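Local coordinates for putative histidinol-phosphate aminotransferase (Erwinia carotovora atroseptica, PDB 3LY1), which probably acts as a pyridoxal-phosphate-dependent transaminase, perhaps on histidinol phosphate, at residues N173-V178 / N204-K209. Residues are numbered along the deposited sequence; the frame is centred on the assembly and turned at random.
Sequences NTMFIV and NIILLK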
ATOM      1  N   ASN A 173       1.739  -2.161 -30.366  1.00 15.92           N
ATOM      2  CA  ASN A 173       1.211  -2.946 -29.270  1.00 17.40           C
ATOM      3  C   ASN A 173       2.214  -3.212 -28.154  1.00 16.53           C
ATOM      4  O   ASN A 173       2.258  -4.339 -27.646  1.00 16.05           O
ATOM      5  CB  ASN A 173       0.793  -4.303 -29.810  1.00 18.07           C
ATOM      6  CG  ASN A 173      -0.628  -4.410 -29.981  1.00 23.26           C
ATOM      7  OD1 ASN A 173      -1.357  -4.619 -29.003  1.00 31.80           O
ATOM      8  ND2 ASN A 173      -1.078  -4.279 -31.226  1.00 28.64           N
ATOM      9  N   THR A 174       3.028  -2.209 -27.823  1.00 15.25           N
ATOM     10  CA  THR A 174       4.115  -2.374 -26.869  1.00 15.00           C
ATOM     11  C   THR A 174       4.113  -1.240 -25.847  1.00 14.23           C
ATOM     12  O   THR A 174       4.073  -0.077 -26.215  1.00 14.50           O
ATOM     13  CB  THR A 174       5.483  -2.462 -27.618  1.00 15.26           C
ATOM     14  OG1 THR A 174       5.429  -3.559 -28.560  1.00 15.75           O
ATOM     15  CG2 THR A 174       6.649  -2.678 -26.640  1.00 16.19           C
HETATM   16  N   MSE A 175       4.122  -1.613 -24.572  1.00 13.92           N
HETATM   17  CA  MSE A 175       4.249  -0.670 -23.455  0.70 13.28           C
HETATM   18  C   MSE A 175       5.602  -0.904 -22.796  1.00 13.92           C
HETATM   19  O   MSE A 175       5.963  -2.065 -22.513  1.00 14.40           O
HETATM   20  CB  MSE A 175       3.120  -0.901 -22.449  0.70 13.09           C
HETATM   21  CG  MSE A 175       3.230  -0.134 -21.151  0.70 12.49           C
HETATM   22 SE   MSE A 175       3.196   1.780 -21.524  0.53 11.34          SE
HETATM   23  CE  MSE A 175       1.356   2.128 -21.695  0.70 14.44           C
ATOM     24  N   PHE A 176       6.330   0.186 -22.533  1.00 12.53           N
ATOM     25  CA  PHE A 176       7.633   0.136 -21.917  1.00 13.03           C
ATOM     26  C   PHE A 176       7.448   0.567 -20.478  1.00 13.32           C
ATOM     27  O   PHE A 176       6.878   1.621 -20.218  1.00 15.07           O
ATOM     28  CB  PHE A 176       8.621   1.090 -22.608  1.00 13.27           C
ATOM     29  CG  PHE A 176       9.033   0.650 -23.959  1.00 12.36           C
ATOM     30  CD1 PHE A 176       8.260   0.962 -25.067  1.00 11.57           C
ATOM     31  CD2 PHE A 176      10.183  -0.122 -24.125  1.00 12.13           C
ATOM     32  CE1 PHE A 176       8.621   0.486 -26.342  1.00 15.47           C
ATOM     33  CE2 PHE A 176      10.554  -0.585 -25.383  1.00 13.90           C
ATOM     34  CZ  PHE A 176       9.774  -0.314 -26.485  1.00 13.19           C
ATOM     35  N   ILE A 177       7.903  -0.255 -19.545  1.00 12.75           N
ATOM     36  CA  ILE A 177       8.015   0.128 -18.145  1.00 11.84           C
ATOM     37  C   ILE A 177       9.502   0.339 -17.859  1.00 12.76           C
ATOM     38  O   ILE A 177      10.304  -0.590 -17.972  1.00 11.95           O
ATOM     39  CB  ILE A 177       7.476  -0.958 -17.197  1.00 12.47           C
ATOM     40  CG1 ILE A 177       5.997  -1.298 -17.462  1.00 12.71           C
ATOM     41  CG2 ILE A 177       7.687  -0.552 -15.717  1.00 10.85           C
ATOM     42  CD1 ILE A 177       5.533  -2.616 -16.800  1.00 13.90           C
ATOM     43  N   VAL A 178       9.869   1.553 -17.454  1.00 11.66           N
ATOM     44  CA  VAL A 178      11.241   1.901 -17.183  1.00 12.89           C
ATOM     45  C   VAL A 178      11.366   2.217 -15.700  1.00 13.20           C
ATOM     46  O   VAL A 178      10.708   3.133 -15.198  1.00 14.44           O
ATOM     47  CB  VAL A 178      11.747   3.127 -18.030  1.00 11.44           C
ATOM     48  CG1 VAL A 178      13.245   3.326 -17.859  1.00 12.54           C
ATOM     49  CG2 VAL A 178      11.380   2.974 -19.534  1.00 13.39           C
ATOM     50  N   ASN A 204       3.567   5.466 -24.629  1.00 13.59           N
ATOM     51  CA  ASN A 204       4.022   4.090 -24.513  1.00 13.20           C
ATOM     52  C   ASN A 204       5.106   3.898 -23.448  1.00 13.49           C
ATOM     53  O   ASN A 204       5.880   2.932 -23.512  1.00 13.81           O
ATOM     54  CB  ASN A 204       4.486   3.581 -25.882  1.00 13.30           C
ATOM     55  CG  ASN A 204       5.770   4.255 -26.400  1.00 12.65           C
ATOM     56  OD1 ASN A 204       6.153   5.324 -25.962  1.00 11.93           O
ATOM     57  ND2 ASN A 204       6.400   3.630 -27.392  1.00 11.37           N
ATOM     58  N   ILE A 205       5.167   4.804 -22.471  1.00 12.93           N
ATOM     59  CA  ILE A 205       6.156   4.707 -21.405  1.00 12.79           C
ATOM     60  C   ILE A 205       5.521   4.891 -20.033  1.00 12.96           C
ATOM     61  O   ILE A 205       4.816   5.873 -19.816  1.00 13.73           O
ATOM     62  CB  ILE A 205       7.250   5.810 -21.476  1.00 13.18           C
ATOM     63  CG1 ILE A 205       7.827   5.964 -22.874  1.00 12.36           C
ATOM     64  CG2 ILE A 205       8.326   5.532 -20.404  1.00 12.19           C
ATOM     65  CD1 ILE A 205       8.824   7.161 -23.045  1.00 10.61           C
ATOM     66  N   ILE A 206       5.819   3.963 -19.116  1.00 12.47           N
ATOM     67  CA  ILE A 206       5.586   4.098 -17.663  1.00 11.76           C
ATOM     68  C   ILE A 206       6.982   4.192 -16.994  1.00 12.31           C
ATOM     69  O   ILE A 206       7.819   3.287 -17.099  1.00 12.52           O
ATOM     70  CB  ILE A 206       4.742   2.862 -17.110  1.00 11.46           C
ATOM     71  CG1 ILE A 206       3.368   2.784 -17.784  1.00  9.72           C
ATOM     72  CG2 ILE A 206       4.624   2.863 -15.570  1.00 12.25           C
ATOM     73  CD1 ILE A 206       2.672   1.320 -17.747  1.00  8.41           C
ATOM     74  N   LEU A 207       7.237   5.322 -16.358  1.00 12.02           N
ATOM     75  CA  LEU A 207       8.401   5.515 -15.516  1.00 13.31           C
ATOM     76  C   LEU A 207       8.004   5.233 -14.093  1.00 13.01           C
ATOM     77  O   LEU A 207       7.014   5.782 -13.584  1.00 14.27           O
ATOM     78  CB  LEU A 207       8.895   6.940 -15.618  1.00 12.77           C
ATOM     79  CG  LEU A 207       9.982   7.430 -14.672  1.00 13.44           C
ATOM     80  CD1 LEU A 207      11.242   6.548 -14.780  1.00 12.17           C
ATOM     81  CD2 LEU A 207      10.288   8.874 -14.993  1.00 12.41           C
ATOM     82  N   LEU A 208       8.782   4.403 -13.438  1.00 12.50           N
ATOM     83  CA  LEU A 208       8.563   4.095 -12.029  1.00 12.84           C
ATOM     84  C   LEU A 208       9.727   4.631 -11.232  1.00 12.84           C
ATOM     85  O   LEU A 208      10.918   4.426 -11.605  1.00 14.08           O
ATOM     86  CB  LEU A 208       8.444   2.606 -11.821  1.00 11.66           C
ATOM     87  CG  LEU A 208       7.259   1.903 -12.479  1.00 13.64           C
ATOM     88  CD1 LEU A 208       7.394   0.456 -12.240  1.00 12.86           C
ATOM     89  CD2 LEU A 208       5.857   2.471 -12.011  1.00 14.88           C
ATOM     90  N   LYS A 209       9.364   5.299 -10.137  1.00 12.12           N
ATOM     91  CA  LYS A 209      10.335   5.846  -9.211  0.50 12.66           C
ATOM     92  C   LYS A 209       9.901   5.595  -7.773  1.00 13.30           C
ATOM     93  O   LYS A 209       8.753   5.223  -7.501  1.00 13.24           O
ATOM     94  CB  LYS A 209      10.604   7.342  -9.501  0.50 12.76           C
ATOM     95  CG  LYS A 209      11.544   7.547 -10.741  0.50 12.37           C
ATOM     96  CD  LYS A 209      11.939   8.998 -11.002  0.50 11.50           C
ATOM     97  CE  LYS A 209      12.898   9.515  -9.915  0.50  9.87           C
ATOM     98  NZ  LYS A 209      14.298   8.963 -10.051  0.50  8.91           N
TER
HETATM   99  O   HOH W   1       5.227   1.217 -28.456  1.00 13.61           O
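The ring of Phe-176 turns its edge to the backbone O of Asn-204, which lies near the ring plane, while the amide of Asn-204 runs alongside, its plane 77° from that of the ring; Trp-166 meets the ring edge-to-face. Asn-204 just precedes one of two neighbouring parallel strands and Phe-176 lies early in the other, in the large sheet of this class I/II aminotransferase; helix 195-199 joins them as a beta-alpha-beta unit. Asn suits the strand entrance because its ND2 can reach Ile-167 O and also a water, which in turn donates to Thr-174 O. Backbone hydrogen bonds alternate: Phe-176 N to Asn-204 O, the donor 36° above the carbonyl plane, Ile-206 N to Phe-176 O, Val-178 N to Ile-206 O, the shortest at 2.7 Å, and Leu-208 N to Val-178 O. On the side of the sheet carrying Phe-176, beta-branched Val-178 and Ile-205, suited to extended backbone, abut through their CG2 methyls, and Ile-205 and Leu-207 pack on helix 195-199. The other side meets helix 76-88: the flexible selenomethionine at Met-175 bends at chi2 and chi3, bringing SE 3.4 Å from Asn-204 C and CG 3.7 Å from Ile-206 CD1. Toward cofactor-binding Ser-77, Leu-208, branched farther out, reaches Ile-177 CG2 with CD1 at 3.6 Å.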